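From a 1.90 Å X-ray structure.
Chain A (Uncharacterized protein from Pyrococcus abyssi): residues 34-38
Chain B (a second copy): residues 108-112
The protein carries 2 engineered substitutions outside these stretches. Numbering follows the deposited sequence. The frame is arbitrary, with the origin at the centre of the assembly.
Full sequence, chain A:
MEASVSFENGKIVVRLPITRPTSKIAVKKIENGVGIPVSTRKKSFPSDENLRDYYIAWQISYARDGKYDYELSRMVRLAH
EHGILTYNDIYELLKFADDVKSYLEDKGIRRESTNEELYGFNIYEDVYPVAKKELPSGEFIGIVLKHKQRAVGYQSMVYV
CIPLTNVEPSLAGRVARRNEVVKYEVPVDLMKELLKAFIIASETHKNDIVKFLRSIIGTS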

# COMPACT_ATOMS: atom_id res chain seq x y z
N VAL A 34 16.98 26.42 11.29
CA VAL A 34 17.11 25.70 12.54
C VAL A 34 15.81 24.95 12.92
O VAL A 34 14.71 25.36 12.56
CB VAL A 34 17.53 26.66 13.69
CG1 VAL A 34 16.44 27.65 13.96
CG2 VAL A 34 17.85 25.89 14.96
N GLY A 35 15.95 23.83 13.61
CA GLY A 35 14.79 23.07 14.02
C GLY A 35 14.51 21.90 13.10
O GLY A 35 15.17 21.72 12.07
N ILE A 36 13.52 21.10 13.46
CA ILE A 36 13.16 19.94 12.67
C ILE A 36 12.46 20.41 11.40
O ILE A 36 11.55 21.23 11.47
CB ILE A 36 12.23 18.98 13.47
CG1 ILE A 36 12.78 18.79 14.88
CG2 ILE A 36 12.07 17.65 12.77
CD1 ILE A 36 11.84 18.06 15.78
N PRO A 37 12.86 19.88 10.24
CA PRO A 37 12.12 20.36 9.06
C PRO A 37 10.61 20.05 9.16
O PRO A 37 10.22 18.97 9.65
CB PRO A 37 12.77 19.60 7.91
CG PRO A 37 14.19 19.29 8.42
CD PRO A 37 13.97 18.98 9.88
N VAL A 38 9.80 21.02 8.74
CA VAL A 38 8.35 20.94 8.80
C VAL A 38 7.79 20.79 7.38
O VAL A 38 8.18 21.52 6.48
CB VAL A 38 7.74 22.19 9.48
CG1 VAL A 38 6.22 22.05 9.66
CG2 VAL A 38 8.41 22.46 10.81
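Chain B (108-112) GIRRE

Residues 108-112 of chain B pass the stretch 34-38 of chain A in roughly the opposite direction, with one close backbone approach, the 5.5 Å between CA of G35(A) and CA of R111(B). The two stretches bury 240 Å² between them, both sides summed, and no hydrogen bond crosses, so the contact rests on packing. In chain A, I36(A) and P37(A) are extended, with phi/psi of -73/133 and -60/139. In chain B, G108(B) leaves the preceding helix with positive phi (65°), I109(B) is already extended at -127/125, and a strand begins at R110(B).

R111(B) has the most surface covered, 85 Å². Its CA-to-CB bond points toward chain A, and with chi1 and chi2 both t the side chain reaches out before chi3 (m) turns it. The first part packs on I36(A), CB of R111(B) lying 4.0 Å from CG1 of I36(A); the guanidinium then has I36(A) CA over one face. NH2 of R111(B) stands 3.6 Å from O of G35(A), a proximity without a hydrogen bond, and 3.9 Å from CD of P37(A). NE and NH1 are hydrogen-bonded elsewhere in the structure.

I36(A), with 80 Å² covered, is the counterpart. Its CA-to-CB bond points sideways, yet its m, t rotamer brings the end of the side chain nearer to chain B: CD1 of I36(A) lies 3.4 Å from O of I109(B) and 3.8 Å from CG2 of I109(B), the latter an apolar contact between side chains.

G35(A), with 30 Å² covered, adopts phi/psi of 98/175. A CB there would point away from chain B but jam against the carbonyl O of V34(A), so the backbone itself calls for glycine. The CA-to-CB bond of R110(B) also points away from the other stretch, its nearest side-chain approach being the 5.9 Å from CB of R110(B) to CD1 of I36(A).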

# COMPACT_ATOMS: atom_id res chain seq x y z
N GLY B 108 5.49 18.78 22.33
CA GLY B 108 6.05 18.73 21.00
C GLY B 108 7.35 17.95 20.98
O GLY B 108 7.68 17.22 21.93
N ILE B 109 8.08 18.11 19.88
CA ILE B 109 9.34 17.41 19.67
C ILE B 109 10.37 18.46 19.33
O ILE B 109 10.14 19.27 18.43
CB ILE B 109 9.21 16.36 18.56
CG1 ILE B 109 8.10 15.37 18.94
CG2 ILE B 109 10.53 15.60 18.35
CD1 ILE B 109 7.52 14.57 17.79
N ARG B 110 11.48 18.51 20.06
CA ARG B 110 12.45 19.59 19.85
C ARG B 110 13.86 19.13 19.42
O ARG B 110 14.30 18.02 19.76
CB ARG B 110 12.57 20.44 21.13
CG ARG B 110 13.28 19.77 22.31
CD ARG B 110 13.18 20.66 23.55
NE ARG B 110 13.89 20.13 24.72
CZ ARG B 110 13.40 19.19 25.53
NH1 ARG B 110 12.21 18.66 25.30
NH2 ARG B 110 14.11 18.77 26.58
N ARG B 111 14.55 19.98 18.67
CA ARG B 111 15.93 19.71 18.24
C ARG B 111 16.92 20.55 19.03
O ARG B 111 16.91 21.78 18.93
CB ARG B 111 16.12 19.97 16.74
CG ARG B 111 17.58 19.85 16.24
CD ARG B 111 17.62 19.68 14.71
NE ARG B 111 17.07 18.37 14.37
CZ ARG B 111 16.87 17.93 13.14
NH1 ARG B 111 16.37 16.71 12.97
NH2 ARG B 111 17.17 18.68 12.09
N GLU B 112 17.79 19.91 19.79
CA GLU B 112 18.70 20.64 20.67
C GLU B 112 20.14 20.50 20.17
O GLU B 112 20.55 19.42 19.73
CB GLU B 112 18.59 20.12 22.11
CG GLU B 112 17.22 20.37 22.76
CD GLU B 112 17.13 19.85 24.20
OE1 GLU B 112 18.03 19.12 24.65
OE2 GLU B 112 16.13 20.19 24.88